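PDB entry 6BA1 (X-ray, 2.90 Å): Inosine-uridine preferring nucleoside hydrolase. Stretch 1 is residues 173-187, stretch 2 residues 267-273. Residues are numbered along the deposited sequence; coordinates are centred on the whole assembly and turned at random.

Stretch 1 (173-187) NISQDPDAADILFRS
Stretch 2, residues 267-273: NMQVDVE

The most unusual feature of this contact is that a helix side chain bonds directly to the strand backbone: the carboxylate of Asp182 accepts the backbone amide of Val270, with Val270 N to Asp182 OD1 at 3.1 Å and an N-H...O angle of 177°, practically linear. The chi1 of Asp182 is t (-170°), with chi2 at 34°. The same oxygen lies 3.3 Å from Val270 O, but both atoms are acceptors, so that proximity is not a bond.

The frame is a helix, 178-187, running nearly antiparallel to strand 268-270: their N-to-C directions differ by 166° and the axes approach to 6.6 Å. The register is fixed by CA pairs, Asp182 CA to Val270 CA at 4.6 Å and Asp179 CA to Val272 CA at 6.2 Å. Strand phi/psi values are -116/168, -151/175 and -126/137 for Met268, Gln269 and Val270. Ile174 belongs to a preceding helix; Asp177, at -148/91, breaks from helical geometry and caps the next helix, its OD1 accepting from Ala180 N at 3.2 Å and 163°. Successive i-to-i+4 bonds, such as Asp182 N to Pro178 O at 2.9 Å and Arg186 N to Asp182 O at 2.9 Å, then continue the helix.

Val270 (chi1 t, 176°) points toward the helix and is the apolar centre, giving up 106 Å² of the 518 Å² buried in total. Its CG1 meets Ile174 CG2 at 3.9 Å and Pro178 CB at 4.2 Å, while its CG2 packs on Ala181 CB at 3.8 Å. That second methyl also sits over one face of the Phe185 ring, 4.1 Å from CG2 to the ring centroid and 26° off the normal, a CH-pi contact. Phe185 (m, -76°; chi2 24°) extends the packing to Met268, whose chi angles are all m, with Phe185 CD2 to Met268 CB at 3.8 Å.

Arg186 has chi1 m, chi2 t, chi3 139° and chi4 92°, which bring its end nearer the strand although its CA-to-CB bond points sideways. Arg186 NH1 forms a salt bridge with Asp182 OD1 at 2.8 Å, so this oxygen serves both the guanidinium and the strand amide. Arg186 NH2 to Gln269 OE1, 3.1 Å at 130°, is a weak hydrogen bond, and Gln269 CB lies over one guanidinium face. Gln269 is p, t with chi3 78°.

Beyond the strand, Val272 (t, 174°) points toward the helix, its CG1 3.3 Å from Asp179 OD2, whereas Asp271 points away.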

# COMPACT_ATOMS: atom_id res chain seq x y z
N ASN A 173 -3.38 -7.33 15.59
CA ASN A 173 -2.35 -6.81 16.49
C ASN A 173 -2.27 -5.25 16.49
O ASN A 173 -2.03 -4.63 17.54
CB ASN A 173 -0.97 -7.43 16.18
CG ASN A 173 -0.91 -8.94 16.47
OD1 ASN A 173 -1.49 -9.43 17.46
ND2 ASN A 173 -0.21 -9.68 15.62
N ILE A 174 -2.50 -4.64 15.34
CA ILE A 174 -2.55 -3.18 15.24
C ILE A 174 -3.88 -2.66 15.78
O ILE A 174 -3.93 -1.64 16.46
CB ILE A 174 -2.36 -2.69 13.78
CG1 ILE A 174 -1.02 -3.19 13.21
CG2 ILE A 174 -2.42 -1.16 13.70
CD1 ILE A 174 0.21 -2.49 13.75
N SER A 175 -4.97 -3.37 15.46
CA SER A 175 -6.32 -3.02 15.92
C SER A 175 -6.41 -2.86 17.44
O SER A 175 -7.07 -1.93 17.91
CB SER A 175 -7.33 -4.06 15.45
OG SER A 175 -8.58 -3.90 16.09
N GLN A 176 -5.75 -3.75 18.18
CA GLN A 176 -5.86 -3.78 19.64
C GLN A 176 -5.24 -2.54 20.30
O GLN A 176 -5.73 -2.07 21.33
CB GLN A 176 -5.22 -5.05 20.22
CG GLN A 176 -6.09 -5.75 21.27
CD GLN A 176 -7.00 -6.78 20.67
OE1 GLN A 176 -6.57 -7.67 19.91
NE2 GLN A 176 -8.29 -6.68 21.00
N ASP A 177 -4.15 -2.04 19.70
CA ASP A 177 -3.57 -0.76 20.10
C ASP A 177 -2.94 -0.06 18.89
O ASP A 177 -1.76 -0.29 18.56
CB ASP A 177 -2.54 -0.95 21.21
CG ASP A 177 -2.20 0.35 21.94
OD1 ASP A 177 -2.52 1.46 21.43
OD2 ASP A 177 -1.61 0.25 23.03
N PRO A 178 -3.73 0.78 18.19
CA PRO A 178 -3.24 1.56 17.07
C PRO A 178 -2.27 2.66 17.48
O PRO A 178 -1.27 2.89 16.80
CB PRO A 178 -4.52 2.19 16.49
CG PRO A 178 -5.64 1.35 16.99
CD PRO A 178 -5.19 0.94 18.36
N ASP A 179 -2.57 3.34 18.59
CA ASP A 179 -1.80 4.52 18.99
C ASP A 179 -0.36 4.14 19.31
O ASP A 179 0.56 4.89 19.00
CB ASP A 179 -2.45 5.21 20.19
CG ASP A 179 -3.89 5.61 19.91
OD1 ASP A 179 -4.74 4.70 19.84
OD2 ASP A 179 -4.16 6.82 19.75
N ALA A 180 -0.20 2.98 19.93
CA ALA A 180 1.12 2.40 20.21
C ALA A 180 1.87 2.08 18.92
O ALA A 180 3.03 2.47 18.76
CB ALA A 180 0.96 1.14 21.04
N ALA A 181 1.19 1.38 18.02
CA ALA A 181 1.75 1.05 16.71
C ALA A 181 2.22 2.30 15.95
O ALA A 181 3.28 2.28 15.33
CB ALA A 181 0.74 0.27 15.88
N ASP A 182 1.43 3.37 16.02
CA ASP A 182 1.80 4.65 15.42
C ASP A 182 3.12 5.15 16.00
O ASP A 182 4.05 5.50 15.26
CB ASP A 182 0.70 5.71 15.61
CG ASP A 182 0.95 6.98 14.79
OD1 ASP A 182 1.48 6.91 13.67
OD2 ASP A 182 0.58 8.07 15.28
N ILE A 183 3.21 5.16 17.33
CA ILE A 183 4.39 5.64 18.04
C ILE A 183 5.64 4.87 17.58
O ILE A 183 6.67 5.48 17.30
CB ILE A 183 4.20 5.57 19.58
CG1 ILE A 183 3.14 6.59 20.03
CG2 ILE A 183 5.51 5.82 20.32
CD1 ILE A 183 2.43 6.22 21.32
N LEU A 184 5.51 3.54 17.49
CA LEU A 184 6.60 2.69 17.00
C LEU A 184 7.04 3.03 15.58
O LEU A 184 8.23 3.20 15.33
CB LEU A 184 6.18 1.21 17.06
CG LEU A 184 7.11 0.18 16.40
CD1 LEU A 184 8.52 0.25 16.96
CD2 LEU A 184 6.54 -1.21 16.55
N PHE A 185 6.08 3.11 14.67
CA PHE A 185 6.38 3.31 13.24
C PHE A 185 7.06 4.66 13.03
O PHE A 185 8.10 4.75 12.36
CB PHE A 185 5.10 3.23 12.40
CG PHE A 185 4.56 1.83 12.17
CD1 PHE A 185 4.84 0.78 13.03
CD2 PHE A 185 3.72 1.59 11.10
CE1 PHE A 185 4.31 -0.49 12.80
CE2 PHE A 185 3.19 0.33 10.87
CZ PHE A 185 3.48 -0.71 11.72
N ARG A 186 6.47 5.69 13.65
CA ARG A 186 7.01 7.05 13.63
C ARG A 186 8.33 7.23 14.37
O ARG A 186 9.12 8.11 14.01
CB ARG A 186 5.99 8.04 14.22
CG ARG A 186 4.76 8.25 13.37
CD ARG A 186 4.09 9.60 13.65
NE ARG A 186 3.64 10.21 12.38
CZ ARG A 186 2.43 10.09 11.84
NH1 ARG A 186 1.47 9.36 12.40
NH2 ARG A 186 2.20 10.70 10.68
N SER A 187 8.57 6.41 15.41
CA SER A 187 9.81 6.47 16.21
C SER A 187 11.09 6.64 15.40
O SER A 187 12.00 7.36 15.81
CB SER A 187 9.97 5.20 17.05
OG SER A 187 10.36 4.10 16.25
N ASN A 267 8.63 5.23 4.69
CA ASN A 267 8.31 5.88 5.96
C ASN A 267 6.81 5.73 6.22
O ASN A 267 5.99 6.13 5.41
CB ASN A 267 8.71 7.36 5.93
CG ASN A 267 10.22 7.55 5.98
OD1 ASN A 267 10.85 7.35 7.01
ND2 ASN A 267 10.80 7.97 4.86
N MET A 268 6.47 5.14 7.37
CA MET A 268 5.12 4.69 7.69
C MET A 268 4.49 5.42 8.88
O MET A 268 5.16 6.15 9.61
CB MET A 268 5.14 3.20 8.02
CG MET A 268 5.41 2.29 6.84
SD MET A 268 3.97 2.01 5.82
CE MET A 268 2.84 1.26 6.98
N GLN A 269 3.19 5.20 9.03
CA GLN A 269 2.41 5.67 10.17
C GLN A 269 1.27 4.70 10.40
O GLN A 269 1.08 3.76 9.62
CB GLN A 269 1.85 7.08 9.91
CG GLN A 269 0.96 7.21 8.67
CD GLN A 269 0.17 8.50 8.61
OE1 GLN A 269 0.69 9.55 8.28
NE2 GLN A 269 -1.12 8.41 8.92
N VAL A 270 0.51 4.93 11.46
CA VAL A 270 -0.75 4.24 11.67
C VAL A 270 -1.80 5.31 11.89
O VAL A 270 -1.57 6.29 12.59
CB VAL A 270 -0.71 3.27 12.86
CG1 VAL A 270 -2.08 2.65 13.12
CG2 VAL A 270 0.33 2.19 12.62
N ASP A 271 -2.96 5.11 11.26
CA ASP A 271 -4.04 6.08 11.33
C ASP A 271 -4.68 6.00 12.70
O ASP A 271 -5.01 4.91 13.18
CB ASP A 271 -5.07 5.83 10.22
CG ASP A 271 -4.61 6.31 8.84
OD1 ASP A 271 -3.49 6.83 8.69
OD2 ASP A 271 -5.39 6.15 7.88
N VAL A 272 -4.82 7.16 13.33
CA VAL A 272 -5.36 7.29 14.67
C VAL A 272 -6.72 8.00 14.67
O VAL A 272 -7.64 7.55 15.35
CB VAL A 272 -4.34 8.03 15.58
CG1 VAL A 272 -4.93 8.32 16.96
CG2 VAL A 272 -3.06 7.21 15.69
N GLU A 273 -6.85 9.10 13.92
CA GLU A 273 -8.02 9.99 14.04
C GLU A 273 -9.24 9.62 13.21
O GLU A 273 -10.36 9.62 13.71
CB GLU A 273 -7.63 11.46 13.72
CG GLU A 273 -6.66 12.08 14.73
CD GLU A 273 -6.91 13.57 15.02
OE1 GLU A 273 -7.37 14.27 14.10
OE2 GLU A 273 -6.69 13.95 16.19